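Local coordinates for glutamine aminotransferase class-II domain protein (Ruegeria pomeroyi, PDB 3MDN) that probably acts as a class-II glutamine amidotransferase, an Ntn-type domain expected to release ammonia from the side-chain amide of glutamine, at residues D[126-138]-D[147-159]. Numbering follows the deposited sequence.
Sequences QADMAIADEFYTY and VLFLLALSEGLEH
Ile131 and Ala132, in the turn between helix 124-129 and the short helical turn 133-136, lie against helix 144-154, with the CA atoms of Ala132 and Ser154 5.3 Å apart. A serine in the last turn of a helix can donate to the carbonyl four residues back and still accept an N-H from a neighbouring segment, as Ser154 does here. Ser154 OG accepts the N-H of Ala132 at 3.0 Å and 160°, and donates to Leu150 O. The Ser154 chi1 of -53° places OG beside the backbone N, where it can reach that carbonyl; the hydroxyl and Ser154 N approach Leu150 O from opposite faces of the carbonyl plane. Towards the start of the contact, Leu151 CD2 packs 3.7 Å from Ile131 CG1 and also meets Ala130 CB, while Val147 CG1 sits against Ala127 CB. In this class-II amidotransferase domain segment 126-138, two short helical pieces joined by a turn, covers one flank of helix 144-154, whose Leu148 and Phe149 meet strand 109-114 and whose Leu148 and Leu151 meet helix 161-179. The helix ends in a Schellman motif, with Gly156 at positive phi. Near this end Leu153 CB stands 3.6 Å from the centroid of the Phe135 ring and 7° off its normal, a CH-pi contact, with Glu134 CG over the rim of the opposite face. In the ring plane, Glu158 OE1 meets the edge at Phe135 CZ, 3.6 Å away, while OE2 forms a salt bridge with Arg107, which also binds Glu134. Leu150 CD2 touches Tyr138 CB at 3.7 Å. At the other end, Asp128 is salt-bridged to Arg139 and hydrogen-bonded to Tyr136 of the second subunit.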
# COMPACT_ATOMS: atom_id res chain seq x y z
N GLN D 126 -10.11 6.91 -29.05
CA GLN D 126 -9.39 7.34 -30.25
C GLN D 126 -7.91 7.62 -29.96
O GLN D 126 -7.04 7.32 -30.79
CB GLN D 126 -10.03 8.59 -30.85
CG GLN D 126 -11.47 8.40 -31.34
CD GLN D 126 -12.48 8.94 -30.34
OE1 GLN D 126 -13.30 9.80 -30.68
NE2 GLN D 126 -12.43 8.45 -29.10
N ALA D 127 -7.62 8.18 -28.78
CA ALA D 127 -6.22 8.37 -28.43
C ALA D 127 -5.53 7.02 -28.30
O ALA D 127 -4.39 6.86 -28.75
CB ALA D 127 -6.07 9.19 -27.16
N ASP D 128 -6.20 6.06 -27.67
CA ASP D 128 -5.65 4.71 -27.53
C ASP D 128 -5.42 4.05 -28.90
O ASP D 128 -4.40 3.42 -29.12
CB ASP D 128 -6.59 3.81 -26.69
CG ASP D 128 -6.44 4.04 -25.19
OD1 ASP D 128 -5.51 4.76 -24.79
OD2 ASP D 128 -7.27 3.51 -24.40
N MSE D 129 -6.41 4.21 -29.80
CA MSE D 129 -6.41 3.61 -31.13
C MSE D 129 -5.23 4.09 -31.96
O MSE D 129 -4.73 3.37 -32.83
CB MSE D 129 -7.72 3.97 -31.83
CG MSE D 129 -8.07 3.19 -33.13
SE MSE D 129 -9.33 4.26 -34.24
CE MSE D 129 -8.22 5.88 -34.49
N ALA D 130 -4.77 5.31 -31.68
CA ALA D 130 -3.62 5.90 -32.36
C ALA D 130 -2.28 5.33 -31.95
O ALA D 130 -1.30 5.58 -32.61
CB ALA D 130 -3.60 7.40 -32.16
N ILE D 131 -2.21 4.59 -30.85
CA ILE D 131 -0.95 3.99 -30.46
C ILE D 131 -0.60 2.80 -31.40
O ILE D 131 -1.45 1.94 -31.62
CB ILE D 131 -0.99 3.51 -28.97
CG1 ILE D 131 -1.18 4.71 -28.03
CG2 ILE D 131 0.28 2.75 -28.62
CD1 ILE D 131 -1.72 4.30 -26.61
N ALA D 132 0.63 2.75 -31.93
CA ALA D 132 1.02 1.61 -32.80
C ALA D 132 0.93 0.31 -32.01
O ALA D 132 1.18 0.31 -30.80
CB ALA D 132 2.44 1.76 -33.34
N ASP D 133 0.58 -0.77 -32.71
CA ASP D 133 0.53 -2.11 -32.14
C ASP D 133 1.81 -2.45 -31.38
O ASP D 133 1.77 -3.07 -30.32
CB ASP D 133 0.34 -3.17 -33.25
CG ASP D 133 -0.95 -2.99 -34.07
OD1 ASP D 133 -1.05 -3.63 -35.13
OD2 ASP D 133 -1.85 -2.22 -33.66
N GLU D 134 2.95 -2.07 -31.94
CA GLU D 134 4.26 -2.39 -31.35
C GLU D 134 4.38 -1.90 -29.89
O GLU D 134 5.04 -2.52 -29.06
CB GLU D 134 5.36 -1.70 -32.18
CG GLU D 134 6.78 -2.21 -31.95
CD GLU D 134 7.83 -1.38 -32.69
OE1 GLU D 134 7.51 -0.71 -33.71
OE2 GLU D 134 9.00 -1.41 -32.25
N PHE D 135 3.77 -0.76 -29.59
CA PHE D 135 3.94 -0.18 -28.27
C PHE D 135 2.69 -0.33 -27.41
O PHE D 135 2.71 0.05 -26.24
CB PHE D 135 4.42 1.29 -28.35
CG PHE D 135 5.76 1.45 -29.03
CD1 PHE D 135 6.93 1.18 -28.34
CD2 PHE D 135 5.84 1.80 -30.37
CE1 PHE D 135 8.17 1.31 -28.99
CE2 PHE D 135 7.05 1.92 -31.03
CZ PHE D 135 8.22 1.67 -30.32
N TYR D 136 1.64 -0.90 -27.99
CA TYR D 136 0.36 -0.97 -27.29
C TYR D 136 0.45 -1.81 -26.00
O TYR D 136 -0.18 -1.49 -24.98
CB TYR D 136 -0.78 -1.44 -28.19
CG TYR D 136 -2.12 -1.07 -27.60
CD1 TYR D 136 -2.81 -1.95 -26.76
CD2 TYR D 136 -2.69 0.17 -27.86
CE1 TYR D 136 -4.03 -1.59 -26.20
CE2 TYR D 136 -3.90 0.54 -27.31
CZ TYR D 136 -4.57 -0.34 -26.48
OH TYR D 136 -5.79 0.03 -25.93
N THR D 137 1.26 -2.86 -26.04
CA THR D 137 1.52 -3.66 -24.87
C THR D 137 1.99 -2.83 -23.63
O THR D 137 1.79 -3.25 -22.50
CB THR D 137 2.54 -4.76 -25.20
OG1 THR D 137 2.72 -5.59 -24.06
CG2 THR D 137 3.90 -4.14 -25.59
N TYR D 138 2.64 -1.70 -23.85
CA TYR D 138 3.06 -0.82 -22.76
C TYR D 138 1.92 0.05 -22.19
O TYR D 138 2.13 0.80 -21.23
CB TYR D 138 4.22 0.08 -23.21
CG TYR D 138 5.41 -0.72 -23.71
CD1 TYR D 138 5.73 -0.76 -25.06
CD2 TYR D 138 6.20 -1.46 -22.82
CE1 TYR D 138 6.82 -1.52 -25.51
CE2 TYR D 138 7.28 -2.21 -23.27
CZ TYR D 138 7.60 -2.23 -24.61
OH TYR D 138 8.66 -2.99 -25.06
N VAL D 147 -0.39 7.94 -22.84
CA VAL D 147 -0.61 8.08 -24.27
C VAL D 147 0.45 8.93 -24.98
O VAL D 147 1.05 8.49 -25.97
CB VAL D 147 -2.00 8.66 -24.60
CG1 VAL D 147 -2.26 8.59 -26.13
CG2 VAL D 147 -3.05 7.85 -23.91
N LEU D 148 0.71 10.14 -24.48
CA LEU D 148 1.66 11.01 -25.12
C LEU D 148 3.01 10.26 -25.30
O LEU D 148 3.66 10.35 -26.35
CB LEU D 148 1.86 12.27 -24.26
CG LEU D 148 1.97 13.69 -24.83
CD1 LEU D 148 2.89 14.51 -23.94
CD2 LEU D 148 2.44 13.77 -26.30
N PHE D 149 3.43 9.55 -24.27
CA PHE D 149 4.71 8.83 -24.31
C PHE D 149 4.68 7.73 -25.36
O PHE D 149 5.58 7.60 -26.17
CB PHE D 149 5.01 8.23 -22.94
CG PHE D 149 6.25 7.36 -22.89
CD1 PHE D 149 7.44 7.74 -23.49
CD2 PHE D 149 6.24 6.18 -22.14
CE1 PHE D 149 8.60 6.94 -23.37
CE2 PHE D 149 7.37 5.36 -22.05
CZ PHE D 149 8.55 5.75 -22.65
N LEU D 150 3.64 6.92 -25.34
CA LEU D 150 3.58 5.78 -26.27
C LEU D 150 3.34 6.22 -27.71
O LEU D 150 3.86 5.59 -28.64
CB LEU D 150 2.52 4.78 -25.82
CG LEU D 150 2.82 4.25 -24.42
CD1 LEU D 150 1.74 3.30 -24.01
CD2 LEU D 150 4.20 3.57 -24.34
N LEU D 151 2.56 7.28 -27.87
CA LEU D 151 2.41 7.94 -29.18
C LEU D 151 3.75 8.48 -29.70
O LEU D 151 4.02 8.42 -30.88
CB LEU D 151 1.44 9.12 -29.12
CG LEU D 151 -0.09 9.05 -29.15
CD1 LEU D 151 -0.56 10.30 -29.92
CD2 LEU D 151 -0.64 7.83 -29.86
N ALA D 152 4.56 9.06 -28.82
CA ALA D 152 5.87 9.54 -29.24
C ALA D 152 6.79 8.37 -29.66
O ALA D 152 7.51 8.48 -30.66
CB ALA D 152 6.52 10.41 -28.16
N LEU D 153 6.77 7.28 -28.90
CA LEU D 153 7.42 6.04 -29.36
C LEU D 153 6.90 5.61 -30.73
O LEU D 153 7.70 5.37 -31.65
CB LEU D 153 7.32 4.89 -28.32
CG LEU D 153 8.28 5.12 -27.14
CD1 LEU D 153 7.88 4.38 -25.86
CD2 LEU D 153 9.74 4.83 -27.51
N SER D 154 5.57 5.54 -30.88
CA SER D 154 4.94 5.17 -32.18
C SER D 154 5.43 6.08 -33.31
O SER D 154 5.56 5.63 -34.45
CB SER D 154 3.41 5.23 -32.09
OG SER D 154 2.95 4.46 -30.98
N GLU D 155 5.73 7.33 -32.99
CA GLU D 155 6.20 8.32 -33.96
C GLU D 155 7.74 8.38 -34.15
O GLU D 155 8.24 9.29 -34.77
CB GLU D 155 5.70 9.72 -33.60
CG GLU D 155 4.18 9.97 -33.75
CD GLU D 155 3.72 10.01 -35.22
OE1 GLU D 155 4.55 10.22 -36.11
OE2 GLU D 155 2.53 9.80 -35.48
N GLY D 156 8.49 7.42 -33.59
CA GLY D 156 9.95 7.39 -33.79
C GLY D 156 10.81 8.04 -32.71
O GLY D 156 11.94 8.43 -32.98
N LEU D 157 10.29 8.11 -31.47
CA LEU D 157 11.06 8.69 -30.35
C LEU D 157 12.48 8.12 -30.26
O LEU D 157 13.44 8.86 -29.98
CB LEU D 157 10.33 8.55 -29.01
CG LEU D 157 11.05 9.07 -27.76
CD1 LEU D 157 11.07 10.57 -27.75
CD2 LEU D 157 10.38 8.62 -26.48
N GLU D 158 12.59 6.82 -30.52
CA GLU D 158 13.87 6.10 -30.46
C GLU D 158 14.97 6.63 -31.37
O GLU D 158 16.14 6.58 -31.00
CB GLU D 158 13.68 4.57 -30.65
CG GLU D 158 13.08 3.90 -29.39
CD GLU D 158 12.56 2.48 -29.65
OE1 GLU D 158 11.79 2.29 -30.61
OE2 GLU D 158 12.92 1.55 -28.88
N HIS D 159 14.63 7.14 -32.54
CA HIS D 159 15.67 7.71 -33.40
C HIS D 159 15.51 9.20 -33.70
O HIS D 159 16.40 9.81 -34.28
CB HIS D 159 15.76 6.91 -34.70
CG HIS D 159 14.43 6.73 -35.36
ND1 HIS D 159 13.79 7.75 -36.04
CD2 HIS D 159 13.61 5.65 -35.43
CE1 HIS D 159 12.64 7.30 -36.51
NE2 HIS D 159 12.51 6.04 -36.15